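Local coordinates for protein 5-oxopent-3-ene-1,2,5-tricarboxylate decarboxylase (Exiguobacterium antarcticum B7, PDB 6IYM) that belongs to the fumarylacetoacetate hydrolase family, an enzyme family with a largely beta fold, and holds a magnesium ion between acidic side chains, at residues 96-101 against 167-172; 118-123 against 158-163; 194-199 against 206-211. All blocks are in the same frame, centred on the assembly; numbering follows the deposited sequence.

Interaction 1. Residues 96-101 against 167-172; sequences LFTKAP and QFFRGK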
ATOM      1  N   LEU A  96      -6.824 -10.165   4.390  1.00 44.28           N
ATOM      2  CA  LEU A  96      -6.499  -8.733   4.168  1.00 46.89           C
ATOM      3  C   LEU A  96      -5.496  -8.642   3.025  1.00 40.74           C
ATOM      4  O   LEU A  96      -4.590  -9.415   3.031  1.00 41.21           O
ATOM      5  CB  LEU A  96      -5.931  -8.108   5.445  1.00 48.48           C
ATOM      6  CG  LEU A  96      -6.972  -7.719   6.491  1.00 56.55           C
ATOM      7  CD1 LEU A  96      -6.318  -7.305   7.803  1.00 56.27           C
ATOM      8  CD2 LEU A  96      -7.872  -6.596   5.982  1.00 58.31           C
ATOM      9  N   PHE A  97      -5.715  -7.743   2.067  1.00 43.06           N
ATOM     10  CA  PHE A  97      -4.774  -7.434   0.956  1.00 40.00           C
ATOM     11  C   PHE A  97      -4.976  -5.971   0.547  1.00 40.85           C
ATOM     12  O   PHE A  97      -5.883  -5.298   1.104  1.00 37.45           O
ATOM     13  CB  PHE A  97      -4.988  -8.397  -0.212  1.00 43.37           C
ATOM     14  CG  PHE A  97      -6.431  -8.504  -0.598  1.00 44.42           C
ATOM     15  CD1 PHE A  97      -7.251  -9.436   0.008  1.00 52.90           C
ATOM     16  CD2 PHE A  97      -6.970  -7.634  -1.530  1.00 48.96           C
ATOM     17  CE1 PHE A  97      -8.593  -9.515  -0.328  1.00 56.82           C
ATOM     18  CE2 PHE A  97      -8.313  -7.707  -1.855  1.00 52.70           C
ATOM     19  CZ  PHE A  97      -9.121  -8.645  -1.254  1.00 55.52           C
ATOM     20  N   THR A  98      -4.178  -5.467  -0.397  1.00 38.10           N
ATOM     21  CA  THR A  98      -4.233  -4.028  -0.747  1.00 39.79           C
ATOM     22  C   THR A  98      -4.392  -3.822  -2.250  1.00 39.54           C
ATOM     23  O   THR A  98      -4.173  -4.768  -3.058  1.00 38.44           O
ATOM     24  CB  THR A  98      -2.992  -3.319  -0.203  1.00 41.62           C
ATOM     25  OG1 THR A  98      -1.840  -3.746  -0.935  1.00 43.75           O
ATOM     26  CG2 THR A  98      -2.812  -3.572   1.271  1.00 43.93           C
ATOM     27  N   LYS A  99      -4.734  -2.590  -2.594  1.00 40.98           N
ATOM     28  CA  LYS A  99      -4.784  -2.076  -3.983  1.00 41.40           C
ATOM     29  C   LYS A  99      -3.908  -0.830  -4.052  1.00 40.01           C
ATOM     30  O   LYS A  99      -4.146   0.053  -3.235  1.00 34.50           O
ATOM     31  CB  LYS A  99      -6.217  -1.711  -4.358  1.00 42.27           C
ATOM     32  CG  LYS A  99      -7.143  -2.910  -4.512  1.00 38.27           C
ATOM     33  CD  LYS A  99      -8.578  -2.488  -4.586  1.00 36.69           C
ATOM     34  CE  LYS A  99      -9.011  -2.158  -6.004  1.00 37.14           C
ATOM     35  NZ  LYS A  99      -9.121  -3.390  -6.834  1.00 35.74           N
ATOM     36  N   ALA A 100      -2.925  -0.799  -4.959  1.00 42.01           N
ATOM     37  CA  ALA A 100      -2.053   0.376  -5.199  1.00 40.61           C
ATOM     38  C   ALA A 100      -2.942   1.583  -5.450  1.00 42.52           C
ATOM     39  O   ALA A 100      -3.976   1.436  -6.103  1.00 41.72           O
ATOM     40  CB  ALA A 100      -1.120   0.146  -6.351  1.00 38.98           C
ATOM     41  N   PRO A 101      -2.592   2.768  -4.886  1.00 40.07           N
ATOM     42  CA  PRO A 101      -3.308   4.018  -5.141  1.00 39.12           C
ATOM     43  C   PRO A 101      -3.312   4.436  -6.625  1.00 37.01           C
ATOM     44  O   PRO A 101      -4.224   5.051  -7.049  1.00 38.30           O
ATOM     45  CB  PRO A 101      -2.504   5.066  -4.359  1.00 42.54           C
ATOM     46  CG  PRO A 101      -1.790   4.297  -3.297  1.00 42.53           C
ATOM     47  CD  PRO A 101      -1.488   2.955  -3.933  1.00 41.71           C
ATOM     48  N   GLN A 167      -0.782 -14.142  -4.624  1.00 48.08           N
ATOM     49  CA  GLN A 167      -1.277 -13.056  -3.747  1.00 46.88           C
ATOM     50  C   GLN A 167      -2.134 -12.126  -4.597  1.00 42.59           C
ATOM     51  O   GLN A 167      -1.823 -11.994  -5.770  1.00 45.44           O
ATOM     52  CB  GLN A 167      -0.101 -12.323  -3.119  1.00 45.75           C
ATOM     53  CG  GLN A 167       0.736 -13.243  -2.264  1.00 42.78           C
ATOM     54  CD  GLN A 167       0.143 -13.398  -0.898  1.00 45.37           C
ATOM     55  OE1 GLN A 167      -0.180 -12.407  -0.231  1.00 50.17           O
ATOM     56  NE2 GLN A 167       0.024 -14.646  -0.473  1.00 49.59           N
ATOM     57  N   PHE A 168      -3.184 -11.532  -4.023  1.00 42.93           N
ATOM     58  CA  PHE A 168      -4.238 -10.830  -4.806  1.00 41.81           C
ATOM     59  C   PHE A 168      -3.736  -9.481  -5.344  1.00 43.42           C
ATOM     60  O   PHE A 168      -4.325  -9.001  -6.324  1.00 46.25           O
ATOM     61  CB  PHE A 168      -5.518 -10.718  -3.974  1.00 43.32           C
ATOM     62  CG  PHE A 168      -6.164 -12.036  -3.635  1.00 39.66           C
ATOM     63  CD1 PHE A 168      -5.815 -13.203  -4.294  1.00 43.84           C
ATOM     64  CD2 PHE A 168      -7.146 -12.093  -2.669  1.00 44.31           C
ATOM     65  CE1 PHE A 168      -6.408 -14.411  -3.963  1.00 49.79           C
ATOM     66  CE2 PHE A 168      -7.753 -13.295  -2.348  1.00 48.20           C
ATOM     67  CZ  PHE A 168      -7.385 -14.453  -2.999  1.00 53.85           C
ATOM     68  N   PHE A 169      -2.656  -8.931  -4.778  1.00 40.42           N
ATOM     69  CA  PHE A 169      -2.167  -7.541  -4.973  1.00 40.79           C
ATOM     70  C   PHE A 169      -2.177  -7.125  -6.444  1.00 37.85           C
ATOM     71  O   PHE A 169      -2.831  -6.139  -6.781  1.00 36.35           O
ATOM     72  CB  PHE A 169      -0.727  -7.371  -4.485  1.00 44.31           C
ATOM     73  CG  PHE A 169      -0.152  -6.021  -4.833  1.00 40.88           C
ATOM     74  CD1 PHE A 169      -0.730  -4.866  -4.348  1.00 38.67           C
ATOM     75  CD2 PHE A 169       0.945  -5.907  -5.661  1.00 43.35           C
ATOM     76  CE1 PHE A 169      -0.202  -3.628  -4.676  1.00 40.62           C
ATOM     77  CE2 PHE A 169       1.474  -4.671  -5.977  1.00 40.81           C
ATOM     78  CZ  PHE A 169       0.897  -3.536  -5.496  1.00 40.89           C
ATOM     79  N   ARG A 170      -1.433  -7.831  -7.287  1.00 38.51           N
ATOM     80  CA  ARG A 170      -1.234  -7.449  -8.705  1.00 45.22           C
ATOM     81  C   ARG A 170      -2.584  -7.471  -9.438  1.00 40.65           C
ATOM     82  O   ARG A 170      -2.889  -6.482 -10.083  1.00 43.56           O
ATOM     83  CB  ARG A 170      -0.216  -8.346  -9.420  1.00 44.58           C
ATOM     84  CG  ARG A 170      -0.006  -7.930 -10.869  1.00 47.93           C
ATOM     85  CD  ARG A 170       1.334  -8.312 -11.487  1.00 49.70           C
ATOM     86  NE  ARG A 170       1.190  -8.283 -12.938  1.00 41.90           N
ATOM     87  CZ  ARG A 170       1.157  -7.185 -13.669  1.00 43.88           C
ATOM     88  NH1 ARG A 170       1.280  -5.986 -13.121  1.00 45.69           N
ATOM     89  NH2 ARG A 170       0.992  -7.284 -14.970  1.00 49.36           N
ATOM     90  N   GLY A 171      -3.336  -8.564  -9.354  1.00 41.28           N
ATOM     91  CA  GLY A 171      -4.612  -8.724 -10.082  1.00 40.31           C
ATOM     92  C   GLY A 171      -5.672  -7.725  -9.631  1.00 41.73           C
ATOM     93  O   GLY A 171      -6.684  -7.617 -10.346  1.00 41.52           O
ATOM     94  N   LYS A 172      -5.446  -6.991  -8.526  1.00 38.14           N
ATOM     95  CA  LYS A 172      -6.393  -5.965  -7.999  1.00 39.35           C
ATOM     96  C   LYS A 172      -5.852  -4.547  -8.203  1.00 38.32           C
ATOM     97  O   LYS A 172      -6.556  -3.599  -7.831  1.00 37.65           O
ATOM     98  CB  LYS A 172      -6.711  -6.263  -6.532  1.00 39.29           C
ATOM     99  CG  LYS A 172      -7.550  -7.523  -6.371  1.00 42.84           C
ATOM    100  CD  LYS A 172      -8.014  -7.859  -4.993  1.00 42.55           C
ATOM    101  CE  LYS A 172      -8.965  -9.048  -4.980  1.00 43.25           C
ATOM    102  NZ  LYS A 172     -10.398  -8.658  -5.048  1.00 45.15           N
TER
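Lys99 reaches across to the backbone of Lys172, its NZ donating a 2.8 Å hydrogen bond to Lys172 O, in the carbonyl plane and on a lone pair. The long lysine chain suits this task: CB starts off away from the 167-172 loop, then a turn about CG-CD (chi3 87°) places CE and one about CD-CE (chi4 72°) brings NZ back. Phe177 O also holds this amine. Both amines turn to the magnesium ligand Asp155, Lys99 NZ meeting its OD1 and Lys172 NZ its OD2, so the two lysines are second-shell residues of the metal site. Packing is close here too: the Lys172 chain crosses the Phe97 ring at about a right angle, its CE 3.8 Å from Phe97 CZ. Partly exposed Phe168 presents its edge to Phe97 in a T-shaped stack, CD2 over one face, off centre, with centroids 5.3 Å apart and planes at 76°. The packing is looser toward Ala100, whose small CB stands 4.2 Å from Phe169 CE1, while Thr98 O approaches the edge of the Phe169 ring at CD1, 3.7 Å away. Thr98 OG1 bonds to Asn71 ND2 of its own chain and to Thr98 OG1 of the second subunit. Strand 96-99 pairs with strand 72-75, and the 167-172 loop leads from helix 159-164 toward strand 178-186, Phe168 and Lys172 touching Gln162 of that helix.

Interaction 2. Residues 118-123 against 158-163; sequences TQQLDY and ARDLQK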
ATOM      1  N   THR A 118      -5.571  -9.664 -19.007  1.00 48.24           N
ATOM      2  CA  THR A 118      -6.738 -10.344 -18.380  1.00 48.54           C
ATOM      3  C   THR A 118      -7.776 -10.764 -19.427  1.00 43.94           C
ATOM      4  O   THR A 118      -8.058  -9.940 -20.330  1.00 43.83           O
ATOM      5  CB  THR A 118      -7.555  -9.448 -17.430  1.00 47.56           C
ATOM      6  OG1 THR A 118      -6.808  -8.347 -16.925  1.00 65.37           O
ATOM      7  CG2 THR A 118      -8.104 -10.254 -16.278  1.00 46.42           C
ATOM      8  N   GLN A 119      -8.358 -11.958 -19.268  1.00 48.68           N
ATOM      9  CA  GLN A 119      -9.649 -12.327 -19.917  1.00 56.72           C
ATOM     10  C   GLN A 119     -10.657 -12.766 -18.846  1.00 55.70           C
ATOM     11  O   GLN A 119     -11.658 -13.360 -19.224  1.00 53.46           O
ATOM     12  CB  GLN A 119      -9.455 -13.416 -20.982  1.00 59.03           C
ATOM     13  CG  GLN A 119      -8.533 -13.009 -22.125  1.00 57.84           C
ATOM     14  CD  GLN A 119      -9.085 -11.905 -22.988  1.00 57.15           C
ATOM     15  OE1 GLN A 119      -8.404 -10.920 -23.292  1.00 61.39           O
ATOM     16  NE2 GLN A 119     -10.327 -12.068 -23.408  1.00 57.65           N
ATOM     17  N   GLN A 120     -10.392 -12.492 -17.560  1.00 54.26           N
ATOM     18  CA  GLN A 120     -11.347 -12.742 -16.448  1.00 44.30           C
ATOM     19  C   GLN A 120     -11.479 -11.485 -15.579  1.00 43.24           C
ATOM     20  O   GLN A 120     -11.353 -11.584 -14.363  1.00 43.98           O
ATOM     21  CB  GLN A 120     -10.917 -13.980 -15.679  1.00 46.98           C
ATOM     22  CG  GLN A 120     -10.832 -15.239 -16.551  1.00 48.49           C
ATOM     23  CD  GLN A 120     -10.706 -16.466 -15.690  1.00 51.17           C
ATOM     24  OE1 GLN A 120     -10.072 -16.448 -14.635  1.00 57.42           O
ATOM     25  NE2 GLN A 120     -11.371 -17.529 -16.096  1.00 53.87           N
ATOM     26  N   LEU A 121     -11.725 -10.336 -16.193  1.00 39.81           N
ATOM     27  CA  LEU A 121     -11.966  -9.068 -15.469  1.00 41.15           C
ATOM     28  C   LEU A 121     -13.332  -9.122 -14.765  1.00 44.66           C
ATOM     29  O   LEU A 121     -14.331  -9.522 -15.428  1.00 39.95           O
ATOM     30  CB  LEU A 121     -11.931  -7.924 -16.460  1.00 41.60           C
ATOM     31  CG  LEU A 121     -12.033  -6.551 -15.810  1.00 42.74           C
ATOM     32  CD1 LEU A 121     -10.858  -6.330 -14.873  1.00 45.97           C
ATOM     33  CD2 LEU A 121     -12.092  -5.485 -16.878  1.00 42.04           C
ATOM     34  N   ASP A 122     -13.384  -8.746 -13.483  1.00 37.35           N
ATOM     35  CA  ASP A 122     -14.592  -8.912 -12.637  1.00 38.87           C
ATOM     36  C   ASP A 122     -14.780  -7.672 -11.781  1.00 42.28           C
ATOM     37  O   ASP A 122     -13.779  -6.941 -11.613  1.00 43.75           O
ATOM     38  CB  ASP A 122     -14.501 -10.178 -11.778  1.00 39.66           C
ATOM     39  CG  ASP A 122     -15.835 -10.786 -11.366  1.00 42.17           C
ATOM     40  OD1 ASP A 122     -16.888 -10.198 -11.700  1.00 46.91           O
ATOM     41  OD2 ASP A 122     -15.811 -11.804 -10.631  1.00 44.88           O
ATOM     42  N   TYR A 123     -16.020  -7.477 -11.293  1.00 36.99           N
ATOM     43  CA  TYR A 123     -16.462  -6.383 -10.402  1.00 37.04           C
ATOM     44  C   TYR A 123     -16.573  -6.906  -8.954  1.00 38.69           C
ATOM     45  O   TYR A 123     -16.746  -8.130  -8.697  1.00 40.00           O
ATOM     46  CB  TYR A 123     -17.804  -5.805 -10.868  1.00 37.13           C
ATOM     47  CG  TYR A 123     -18.867  -6.860 -11.053  1.00 39.02           C
ATOM     48  CD1 TYR A 123     -19.680  -7.263 -10.014  1.00 40.88           C
ATOM     49  CD2 TYR A 123     -18.988  -7.536 -12.254  1.00 42.31           C
ATOM     50  CE1 TYR A 123     -20.621  -8.268 -10.180  1.00 39.67           C
ATOM     51  CE2 TYR A 123     -19.914  -8.551 -12.436  1.00 40.83           C
ATOM     52  CZ  TYR A 123     -20.725  -8.932 -11.387  1.00 39.87           C
ATOM     53  OH  TYR A 123     -21.609  -9.964 -11.561  1.00 46.04           O
ATOM     54  N   ALA A 158      -8.762  -8.961 -11.710  1.00 45.44           N
ATOM     55  CA  ALA A 158      -8.393  -9.914 -12.773  1.00 45.87           C
ATOM     56  C   ALA A 158      -8.310 -11.290 -12.123  1.00 42.39           C
ATOM     57  O   ALA A 158      -7.294 -11.589 -11.497  1.00 45.96           O
ATOM     58  CB  ALA A 158      -7.069  -9.515 -13.395  1.00 51.38           C
ATOM     59  N   ARG A 159      -9.350 -12.098 -12.260  1.00 43.84           N
ATOM     60  CA  ARG A 159      -9.461 -13.420 -11.582  1.00 42.32           C
ATOM     61  C   ARG A 159      -8.295 -14.345 -11.988  1.00 45.84           C
ATOM     62  O   ARG A 159      -7.874 -15.170 -11.134  1.00 48.50           O
ATOM     63  CB  ARG A 159     -10.822 -14.045 -11.885  1.00 45.14           C
ATOM     64  CG  ARG A 159     -12.003 -13.209 -11.417  1.00 44.58           C
ATOM     65  CD  ARG A 159     -12.030 -13.087  -9.912  1.00 45.64           C
ATOM     66  NE  ARG A 159     -13.163 -12.304  -9.438  1.00 47.23           N
ATOM     67  CZ  ARG A 159     -13.346 -11.904  -8.173  1.00 47.97           C
ATOM     68  NH1 ARG A 159     -12.463 -12.213  -7.238  1.00 47.81           N
ATOM     69  NH2 ARG A 159     -14.418 -11.196  -7.847  1.00 45.96           N
ATOM     70  N   ASP A 160      -7.754 -14.198 -13.198  1.00 41.41           N
ATOM     71  CA  ASP A 160      -6.659 -15.064 -13.717  1.00 46.53           C
ATOM     72  C   ASP A 160      -5.319 -14.583 -13.115  1.00 47.68           C
ATOM     73  O   ASP A 160      -4.506 -15.439 -12.719  1.00 49.10           O
ATOM     74  CB  ASP A 160      -6.712 -15.176 -15.255  1.00 43.68           C
ATOM     75  CG  ASP A 160      -6.929 -13.861 -15.981  1.00 51.89           C
ATOM     76  OD1 ASP A 160      -6.965 -12.794 -15.300  1.00 52.01           O
ATOM     77  OD2 ASP A 160      -7.004 -13.889 -17.221  1.00 49.94           O
ATOM     78  N   LEU A 161      -5.120 -13.276 -12.959  1.00 48.11           N
ATOM     79  CA  LEU A 161      -3.888 -12.703 -12.352  1.00 50.30           C
ATOM     80  C   LEU A 161      -3.843 -13.052 -10.854  1.00 53.84           C
ATOM     81  O   LEU A 161      -2.713 -13.237 -10.292  1.00 44.19           O
ATOM     82  CB  LEU A 161      -3.866 -11.191 -12.599  1.00 48.23           C
ATOM     83  CG  LEU A 161      -3.367 -10.752 -13.969  1.00 48.45           C
ATOM     84  CD1 LEU A 161      -4.043 -11.521 -15.075  1.00 57.51           C
ATOM     85  CD2 LEU A 161      -3.574  -9.265 -14.162  1.00 50.14           C
ATOM     86  N   GLN A 162      -5.016 -13.185 -10.222  1.00 51.57           N
ATOM     87  CA  GLN A 162      -5.135 -13.587  -8.795  1.00 49.33           C
ATOM     88  C   GLN A 162      -4.434 -14.931  -8.574  1.00 53.95           C
ATOM     89  O   GLN A 162      -3.738 -15.081  -7.568  1.00 56.89           O
ATOM     90  CB  GLN A 162      -6.593 -13.724  -8.361  1.00 51.29           C
ATOM     91  CG  GLN A 162      -7.154 -12.538  -7.608  1.00 51.13           C
ATOM     92  CD  GLN A 162      -8.552 -12.855  -7.115  1.00 57.66           C
ATOM     93  OE1 GLN A 162      -9.458 -13.150  -7.890  1.00 52.74           O
ATOM     94  NE2 GLN A 162      -8.732 -12.847  -5.807  1.00 54.89           N
ATOM     95  N   LYS A 163      -4.651 -15.889  -9.464  1.00 53.68           N
ATOM     96  CA  LYS A 163      -4.078 -17.243  -9.335  1.00 60.08           C
ATOM     97  C   LYS A 163      -2.640 -17.224  -9.868  1.00 57.81           C
ATOM     98  O   LYS A 163      -1.787 -17.900  -9.266  1.00 55.00           O
ATOM     99  CB  LYS A 163      -5.010 -18.243 -10.024  1.00 68.64           C
ATOM    100  CG  LYS A 163      -6.341 -18.444  -9.301  1.00 72.48           C
ATOM    101  CD  LYS A 163      -7.150 -19.637  -9.773  1.00 83.68           C
ATOM    102  CE  LYS A 163      -6.414 -20.951  -9.611  1.00 95.05           C
ATOM    103  NZ  LYS A 163      -7.297 -22.113  -9.868  1.00104.27           N
TER
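Two nitrogens of Arg159 converge on a single oxygen of Asp122. This salt bridge is side-on, with NE 2.9 Å and NH2 3.2 Å from OD2, rather than one nitrogen for each oxygen. NE comes from the anti side, close to the carboxylate plane, whereas NH2 approaches from above it, in keeping with guanidinium and carboxylate planes 71° apart. His247 N is a further donor to OD2, and Arg159 NH2 also pairs with Glu124, a magnesium ligand; the branched, charged head of arginine can serve both acids at once. Its chi2 (-65°) places CD, bending the chain toward Asp122, and NH1 donates to Gln162 OE1 at 3.2 Å, which helps to fix the guanidinium. On the backbone, Arg159 N bonds to Gln120 O at 2.9 Å, next to the non-hydrogen-bonded antiparallel pair Leu121-Ala158. Asp160 OD2 accepts from Gln119 N at 3.1 Å, on its syn side and nearly straight, which ties a carboxylate of the first helical turn to the loop backbone. The contact thus joins the start of strand 121-131 to the point where strand 147-158 passes into helix 159-164, with Val245 of a loop packed against both Asp122 and Arg159.

Interaction 3. Residues 194-199 against 206-211; sequences DVLVET and RQSGST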
ATOM      1  N   ASP A 194     -27.256  -1.934   8.408  1.00 47.07           N
ATOM      2  CA  ASP A 194     -28.240  -2.559   7.468  1.00 51.97           C
ATOM      3  C   ASP A 194     -28.467  -1.637   6.270  1.00 50.70           C
ATOM      4  O   ASP A 194     -29.581  -1.064   6.135  1.00 49.62           O
ATOM      5  CB  ASP A 194     -29.544  -2.912   8.202  1.00 51.60           C
ATOM      6  CG  ASP A 194     -30.622  -3.607   7.381  1.00 55.49           C
ATOM      7  OD1 ASP A 194     -30.329  -4.084   6.265  1.00 56.13           O
ATOM      8  OD2 ASP A 194     -31.774  -3.633   7.857  1.00 66.99           O
ATOM      9  N   VAL A 195     -27.434  -1.489   5.439  1.00 45.12           N
ATOM     10  CA  VAL A 195     -27.522  -0.690   4.195  1.00 45.41           C
ATOM     11  C   VAL A 195     -27.361  -1.663   3.028  1.00 42.23           C
ATOM     12  O   VAL A 195     -26.593  -2.653   3.151  1.00 50.05           O
ATOM     13  CB  VAL A 195     -26.524   0.484   4.149  1.00 44.34           C
ATOM     14  CG1 VAL A 195     -26.667   1.362   5.384  1.00 51.76           C
ATOM     15  CG2 VAL A 195     -25.089   0.030   3.979  1.00 46.70           C
ATOM     16  N   LEU A 196     -28.064  -1.360   1.944  1.00 42.35           N
ATOM     17  CA  LEU A 196     -28.135  -2.198   0.726  1.00 41.36           C
ATOM     18  C   LEU A 196     -26.994  -1.801  -0.209  1.00 39.67           C
ATOM     19  O   LEU A 196     -26.877  -0.602  -0.526  1.00 34.47           O
ATOM     20  CB  LEU A 196     -29.504  -2.010   0.070  1.00 45.23           C
ATOM     21  CG  LEU A 196     -29.782  -2.958  -1.090  1.00 46.07           C
ATOM     22  CD1 LEU A 196     -29.652  -4.406  -0.659  1.00 46.70           C
ATOM     23  CD2 LEU A 196     -31.155  -2.687  -1.674  1.00 47.71           C
ATOM     24  N   VAL A 197     -26.152  -2.780  -0.547  1.00 38.87           N
ATOM     25  CA  VAL A 197     -25.061  -2.657  -1.547  1.00 37.18           C
ATOM     26  C   VAL A 197     -25.531  -3.400  -2.808  1.00 37.81           C
ATOM     27  O   VAL A 197     -25.708  -4.626  -2.761  1.00 40.85           O
ATOM     28  CB  VAL A 197     -23.722  -3.206  -1.002  1.00 38.39           C
ATOM     29  CG1 VAL A 197     -22.602  -3.067  -2.027  1.00 39.67           C
ATOM     30  CG2 VAL A 197     -23.316  -2.537   0.321  1.00 38.82           C
ATOM     31  N   GLU A 198     -25.665  -2.700  -3.926  1.00 39.38           N
ATOM     32  CA  GLU A 198     -26.081  -3.324  -5.206  1.00 37.90           C
ATOM     33  C   GLU A 198     -25.081  -2.972  -6.305  1.00 39.79           C
ATOM     34  O   GLU A 198     -24.526  -1.820  -6.335  1.00 36.93           O
ATOM     35  CB  GLU A 198     -27.464  -2.863  -5.666  1.00 39.76           C
ATOM     36  CG  GLU A 198     -28.569  -3.003  -4.642  1.00 40.61           C
ATOM     37  CD  GLU A 198     -29.967  -2.986  -5.265  1.00 49.00           C
ATOM     38  OE1 GLU A 198     -30.746  -3.958  -5.060  1.00 48.23           O
ATOM     39  OE2 GLU A 198     -30.263  -2.022  -5.990  1.00 50.96           O
ATOM     40  N   THR A 199     -24.925  -3.918  -7.226  1.00 40.05           N
ATOM     41  CA  THR A 199     -24.194  -3.725  -8.492  1.00 42.61           C
ATOM     42  C   THR A 199     -25.075  -4.094  -9.681  1.00 35.32           C
ATOM     43  O   THR A 199     -25.638  -5.203  -9.695  1.00 39.55           O
ATOM     44  CB  THR A 199     -22.906  -4.534  -8.466  1.00 39.97           C
ATOM     45  OG1 THR A 199     -22.329  -4.182  -7.214  1.00 41.26           O
ATOM     46  CG2 THR A 199     -21.997  -4.204  -9.623  1.00 47.11           C
ATOM     47  N   ARG A 206     -26.779  -7.577 -10.420  1.00 39.05           N
ATOM     48  CA  ARG A 206     -25.814  -8.698 -10.254  1.00 39.74           C
ATOM     49  C   ARG A 206     -25.590  -8.954  -8.776  1.00 40.84           C
ATOM     50  O   ARG A 206     -25.488 -10.113  -8.434  1.00 38.15           O
ATOM     51  CB  ARG A 206     -24.438  -8.430 -10.890  1.00 44.95           C
ATOM     52  CG  ARG A 206     -24.454  -8.326 -12.409  1.00 46.57           C
ATOM     53  CD  ARG A 206     -24.830  -9.634 -13.082  1.00 47.23           C
ATOM     54  NE  ARG A 206     -24.606  -9.571 -14.523  1.00 51.41           N
ATOM     55  CZ  ARG A 206     -23.409  -9.590 -15.125  1.00 51.35           C
ATOM     56  NH1 ARG A 206     -22.291  -9.691 -14.425  1.00 47.48           N
ATOM     57  NH2 ARG A 206     -23.335  -9.515 -16.442  1.00 51.06           N
ATOM     58  N   GLN A 207     -25.429  -7.893  -7.976  1.00 37.29           N
ATOM     59  CA  GLN A 207     -25.143  -7.985  -6.527  1.00 42.43           C
ATOM     60  C   GLN A 207     -26.215  -7.182  -5.810  1.00 41.70           C
ATOM     61  O   GLN A 207     -26.460  -6.056  -6.257  1.00 38.77           O
ATOM     62  CB  GLN A 207     -23.790  -7.356  -6.137  1.00 37.13           C
ATOM     63  CG  GLN A 207     -22.582  -8.050  -6.704  1.00 36.85           C
ATOM     64  CD  GLN A 207     -21.297  -7.487  -6.150  1.00 40.15           C
ATOM     65  OE1 GLN A 207     -20.843  -6.431  -6.572  1.00 38.40           O
ATOM     66  NE2 GLN A 207     -20.758  -8.140  -5.132  1.00 37.42           N
ATOM     67  N   SER A 208     -26.752  -7.713  -4.716  1.00 38.81           N
ATOM     68  CA  SER A 208     -27.794  -7.048  -3.904  1.00 41.52           C
ATOM     69  C   SER A 208     -27.834  -7.640  -2.477  1.00 47.05           C
ATOM     70  O   SER A 208     -28.641  -8.565  -2.226  1.00 42.97           O
ATOM     71  CB  SER A 208     -29.107  -7.189  -4.605  1.00 42.82           C
ATOM     72  OG  SER A 208     -30.054  -6.305  -4.034  1.00 51.56           O
ATOM     73  N   GLY A 209     -27.027  -7.111  -1.556  1.00 43.75           N
ATOM     74  CA  GLY A 209     -26.829  -7.687  -0.208  1.00 40.76           C
ATOM     75  C   GLY A 209     -26.797  -6.571   0.798  1.00 44.37           C
ATOM     76  O   GLY A 209     -26.235  -5.494   0.461  1.00 42.03           O
ATOM     77  N   SER A 210     -27.473  -6.751   1.929  1.00 46.81           N
ATOM     78  CA  SER A 210     -27.409  -5.805   3.071  1.00 47.67           C
ATOM     79  C   SER A 210     -26.072  -5.962   3.787  1.00 41.93           C
ATOM     80  O   SER A 210     -25.567  -7.056   3.849  1.00 38.98           O
ATOM     81  CB  SER A 210     -28.500  -5.982   4.069  1.00 50.93           C
ATOM     82  OG  SER A 210     -28.328  -5.026   5.111  1.00 50.13           O
ATOM     83  N   THR A 211     -25.597  -4.896   4.409  1.00 46.89           N
ATOM     84  CA  THR A 211     -24.425  -4.953   5.308  1.00 45.01           C
ATOM     85  C   THR A 211     -24.752  -5.802   6.534  1.00 52.30           C
ATOM     86  O   THR A 211     -23.797  -6.157   7.246  1.00 51.40           O
ATOM     87  CB  THR A 211     -23.958  -3.554   5.678  1.00 41.66           C
ATOM     88  OG1 THR A 211     -25.090  -2.822   6.146  1.00 41.35           O
ATOM     89  CG2 THR A 211     -23.299  -2.872   4.500  1.00 43.28           C
TER
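Asp194 and Ser210 meet where an antiparallel beta hairpin, strands 196-201 and 204-210, opens out. Strand 204-210 is one of the two outermost strands of the five-stranded sheet within this chain, and strand 260-265 flanks 196-201 on its other side. Ser210 OG gives Asp194 OD1 a hydrogen bond at a modelled 2.5 Å, too short to be trusted in detail, a polar pairing suited to the exposed Asp194. At Val195, the backbone N donates almost straight (176°) to Thr211 OG1, which itself bonds to Pro192 O, while Val195 O takes Thr211 N. Their methyls are pressed together, CG2 to CG2 at 3.4 Å, tighter than usual. Leu196 lays its apolar CD1 3.8 Å from Gly209 O. Val197 and Gly209 form a hydrogen-bonded pair, and the beta-branched Val197 turns its side chain to the buried face shared with Thr199. On the other face, Glu198 OE1 uses its anti lone pair to accept from Ser208 OG at 2.7 Å. Thr199 faces both Arg206 and Gln207 in a classic beta bulge. Its side chain lies beside that of Gln207, which Thr241 also holds, and OG1 donates to Gln207 OE1. Thr199 O accepts two backbone donors, Arg206 N at 2.7 Å and Gln207 N at 3.2 Å.

Interactions 1 and 2 are neighbours, their centres about 12 Å apart, and interaction 2 is nested along the chain inside the loop that interaction 1 closes. They meet directly: Gly171 O lies 2.8 Å from Ala158 N, a probable hydrogen bond, and both reach the ten-stranded mixed sheet. Interaction 3 follows later, in the separate five-stranded sheet, its centre about 22 Å from that of interaction 2 and 23 Å from that of interaction 1. Tyr123 bridges the gap, its OH 3.0 Å from Arg206 NH1. Strands 121-131 and 147-158 supply the magnesium ligands; the side chains of Lys172, Arg159 and Gln207 come within about 4, 7 and 8 Å of the ion, so all three contacts lie near the metal site.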